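Local coordinates for reticulocyte binding protein (Streptococcus agalactiae COH1, PDB 3FAW) that probably hydrolyses alpha-1,6 glucosidic linkages of pullulan and related alpha-glucans, as a pullulanase of the group B streptococcal cell surface, at residues 515-520 / 564-569. Numbering follows the deposited sequence.
Sequences VFSDDI and GDVVQY. With CA (calcium ion), chain E.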
ATOM      1  N   VAL A 515       1.681  -6.238  -9.805  1.00 12.12           N
ATOM      2  CA  VAL A 515       0.750  -6.623  -8.740  1.00 10.74           C
ATOM      3  C   VAL A 515       1.209  -7.871  -7.989  1.00 11.71           C
ATOM      4  O   VAL A 515       1.874  -8.747  -8.552  1.00 10.36           O
ATOM      5  CB  VAL A 515      -0.681  -6.871  -9.274  1.00 11.36           C
ATOM      6  CG1 VAL A 515      -1.246  -5.597  -9.908  1.00  7.47           C
ATOM      7  CG2 VAL A 515      -0.695  -8.041 -10.253  1.00  7.42           C
ATOM      8  N   PHE A 516       0.830  -7.945  -6.716  1.00 12.20           N
ATOM      9  CA  PHE A 516       1.139  -9.101  -5.877  1.00 12.71           C
ATOM     10  C   PHE A 516       0.513 -10.374  -6.431  1.00 11.92           C
ATOM     11  O   PHE A 516      -0.645 -10.373  -6.842  1.00 13.38           O
ATOM     12  CB  PHE A 516       0.674  -8.866  -4.435  1.00 12.27           C
ATOM     13  CG  PHE A 516       1.570  -7.944  -3.667  1.00 12.90           C
ATOM     14  CD1 PHE A 516       2.683  -8.439  -3.002  1.00 11.45           C
ATOM     15  CD2 PHE A 516       1.324  -6.576  -3.637  1.00 14.34           C
ATOM     16  CE1 PHE A 516       3.525  -7.591  -2.299  1.00 11.26           C
ATOM     17  CE2 PHE A 516       2.164  -5.719  -2.943  1.00 12.45           C
ATOM     18  CZ  PHE A 516       3.266  -6.227  -2.274  1.00 15.02           C
ATOM     19  N   SER A 517       1.298 -11.447  -6.443  1.00 12.26           N
ATOM     20  CA  SER A 517       0.829 -12.745  -6.903  1.00 12.92           C
ATOM     21  C   SER A 517       0.328 -13.602  -5.740  1.00 13.01           C
ATOM     22  O   SER A 517       1.101 -14.309  -5.090  1.00 12.16           O
ATOM     23  CB  SER A 517       1.933 -13.479  -7.664  1.00 13.30           C
ATOM     24  OG  SER A 517       1.463 -14.722  -8.160  1.00 14.03           O
ATOM     25  N   ASP A 518      -0.977 -13.541  -5.491  1.00 12.52           N
ATOM     26  CA  ASP A 518      -1.599 -14.394  -4.475  1.00 12.55           C
ATOM     27  C   ASP A 518      -1.560 -15.886  -4.846  1.00 12.81           C
ATOM     28  O   ASP A 518      -1.618 -16.746  -3.966  1.00 14.09           O
ATOM     29  CB  ASP A 518      -3.035 -13.938  -4.142  1.00 13.35           C
ATOM     30  CG  ASP A 518      -3.920 -13.754  -5.370  1.00 13.53           C
ATOM     31  OD1 ASP A 518      -3.408 -13.550  -6.490  1.00 18.39           O
ATOM     32  OD2 ASP A 518      -5.156 -13.785  -5.202  1.00 18.09           O
ATOM     33  N   ASP A 519      -1.438 -16.182  -6.140  1.00 12.12           N
ATOM     34  CA  ASP A 519      -1.370 -17.560  -6.631  1.00 11.72           C
ATOM     35  C   ASP A 519      -0.110 -18.296  -6.162  1.00 11.24           C
ATOM     36  O   ASP A 519      -0.194 -19.433  -5.696  1.00 10.63           O
ATOM     37  CB  ASP A 519      -1.440 -17.585  -8.161  1.00 11.69           C
ATOM     38  CG  ASP A 519      -1.897 -18.925  -8.710  1.00 13.27           C
ATOM     39  OD1 ASP A 519      -2.815 -19.527  -8.120  1.00 16.55           O
ATOM     40  OD2 ASP A 519      -1.359 -19.364  -9.748  1.00 14.34           O
ATOM     41  N   ILE A 520       1.052 -17.661  -6.289  1.00 11.71           N
ATOM     42  CA  ILE A 520       2.297 -18.267  -5.803  1.00 11.58           C
ATOM     43  C   ILE A 520       2.307 -18.335  -4.270  1.00 12.41           C
ATOM     44  O   ILE A 520       2.797 -19.305  -3.692  1.00 12.24           O
ATOM     45  CB  ILE A 520       3.575 -17.549  -6.342  1.00 11.26           C
ATOM     46  CG1 ILE A 520       4.813 -18.429  -6.103  1.00 11.99           C
ATOM     47  CG2 ILE A 520       3.754 -16.179  -5.702  1.00 11.79           C
ATOM     48  CD1 ILE A 520       6.100 -17.899  -6.726  1.00 10.02           C
ATOM     49  N   GLY A 564       7.618  -8.597 -15.286  1.00 12.57           N
ATOM     50  CA  GLY A 564       7.524  -7.411 -14.442  1.00 12.13           C
ATOM     51  C   GLY A 564       6.127  -7.081 -13.928  1.00 13.92           C
ATOM     52  O   GLY A 564       5.983  -6.273 -13.000  1.00 15.12           O
ATOM     53  N   ASP A 565       5.100  -7.699 -14.514  1.00 12.04           N
ATOM     54  CA  ASP A 565       3.721  -7.567 -14.018  1.00 13.10           C
ATOM     55  C   ASP A 565       3.502  -8.222 -12.657  1.00 11.97           C
ATOM     56  O   ASP A 565       2.502  -7.944 -11.990  1.00 10.18           O
ATOM     57  CB  ASP A 565       2.727  -8.226 -14.983  1.00 13.93           C
ATOM     58  CG  ASP A 565       2.680  -7.562 -16.336  1.00 16.08           C
ATOM     59  OD1 ASP A 565       3.076  -6.384 -16.455  1.00 19.04           O
ATOM     60  OD2 ASP A 565       2.227  -8.225 -17.296  1.00 16.01           O
ATOM     61  N   VAL A 566       4.421  -9.104 -12.266  1.00 11.83           N
ATOM     62  CA  VAL A 566       4.225  -9.992 -11.128  1.00 12.03           C
ATOM     63  C   VAL A 566       5.164  -9.667  -9.966  1.00 11.72           C
ATOM     64  O   VAL A 566       6.384  -9.633 -10.131  1.00  9.15           O
ATOM     65  CB  VAL A 566       4.461 -11.459 -11.545  1.00 12.47           C
ATOM     66  CG1 VAL A 566       4.203 -12.399 -10.378  1.00 12.58           C
ATOM     67  CG2 VAL A 566       3.577 -11.820 -12.726  1.00 11.44           C
ATOM     68  N   VAL A 567       4.576  -9.425  -8.796  1.00 12.15           N
ATOM     69  CA  VAL A 567       5.331  -9.313  -7.555  1.00 11.95           C
ATOM     70  C   VAL A 567       5.228 -10.649  -6.811  1.00 13.00           C
ATOM     71  O   VAL A 567       4.153 -11.014  -6.328  1.00 14.04           O
ATOM     72  CB  VAL A 567       4.803  -8.171  -6.664  1.00 12.56           C
ATOM     73  CG1 VAL A 567       5.702  -7.987  -5.450  1.00 11.17           C
ATOM     74  CG2 VAL A 567       4.696  -6.868  -7.458  1.00 10.24           C
ATOM     75  N   GLN A 568       6.344 -11.373  -6.737  1.00 12.48           N
ATOM     76  CA  GLN A 568       6.387 -12.704  -6.114  1.00 12.23           C
ATOM     77  C   GLN A 568       6.572 -12.584  -4.604  1.00 12.20           C
ATOM     78  O   GLN A 568       7.536 -11.970  -4.136  1.00  9.83           O
ATOM     79  CB  GLN A 568       7.542 -13.537  -6.682  1.00 13.16           C
ATOM     80  CG  GLN A 568       7.583 -13.664  -8.209  1.00 11.84           C
ATOM     81  CD  GLN A 568       6.598 -14.684  -8.763  1.00 12.17           C
ATOM     82  OE1 GLN A 568       5.545 -14.934  -8.182  1.00 11.51           O
ATOM     83  NE2 GLN A 568       6.938 -15.269  -9.906  1.00 11.09           N
ATOM     84  N   TYR A 569       5.652 -13.173  -3.843  1.00 11.80           N
ATOM     85  CA  TYR A 569       5.739 -13.144  -2.387  1.00 10.90           C
ATOM     86  C   TYR A 569       5.040 -14.329  -1.730  1.00 10.79           C
ATOM     87  O   TYR A 569       4.162 -14.968  -2.328  1.00 11.06           O
ATOM     88  CB  TYR A 569       5.177 -11.829  -1.837  1.00 10.63           C
ATOM     89  CG  TYR A 569       3.668 -11.756  -1.642  1.00 10.99           C
ATOM     90  CD1 TYR A 569       2.781 -12.143  -2.647  1.00 11.12           C
ATOM     91  CD2 TYR A 569       3.135 -11.246  -0.464  1.00 10.00           C
ATOM     92  CE1 TYR A 569       1.397 -12.045  -2.465  1.00  8.77           C
ATOM     93  CE2 TYR A 569       1.767 -11.141  -0.275  1.00 10.95           C
ATOM     94  CZ  TYR A 569       0.900 -11.537  -1.277  1.00 12.22           C
ATOM     95  OH  TYR A 569      -0.460 -11.425  -1.074  1.00  9.66           O
TER
HETATM   96 CA    CA E   4       1.697  -6.433 -18.839  1.00 14.31          CA
HETATM   97  O   HOH W   1       3.449 -15.718  -9.619  1.00 11.93           O
HETATM   98  O   HOH W   2       0.858  -5.566 -20.922  1.00 17.07           O
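Val515 and Phe516 pair in parallel with Val566 and Val567, joining neighbouring strands 513-516 and 566-568 of the closed eight-stranded parallel TIM barrel. This is the alpha-amylase-type catalytic domain of the pullulanase. Three backbone hydrogen bonds hold the pair. Val515 N donates to Asp565 O at 2.9 Å, Val567 N to Val515 O at 2.8 Å, and Ser517 N to Val567 O at 2.9 Å. On the Phe516 and Val567 face, Val567 CG1 lies over one face of the Phe516 ring in a CH-pi contact, 4.2 Å from its centroid. Ile484 of strand 482-485 packs against both side chains. The edge of Phe516 also meets the face of Tyr569 in a T-shaped pair, with planes at 64°. Phe516 CD1 sits over the centre of the tyrosine ring. Tyr569 CG sits between its backbone N and carbonyl carbon, chi1 84°, which starts the ring off toward Phe516. Tyr569 OH bonds to Arg521 NH1. Ser517 is the N-cap residue of helix 518-525. Beyond it, the CG2 and CD1 methyls of Ile520 both rest against Gln568 OE1, while Gln568 NE2 bonds to the backbone oxygens of Asn550 and Gln612. Just before strand 566-568, Asp565 binds a calcium ion with both carboxylate oxygens, OD2 the closer at 2.4 Å. Arg265 is a further polar partner of this carboxylate. Met507, Thr510, Asp511 and Asp561 complete the protein ligands, so the site ties together the segments leading into both strands. On the Val566 side, Val566 CG1 touches Ser517 CB, and one water donates to both Ser517 OG and Gln568 OE1, 2.7 Å from each.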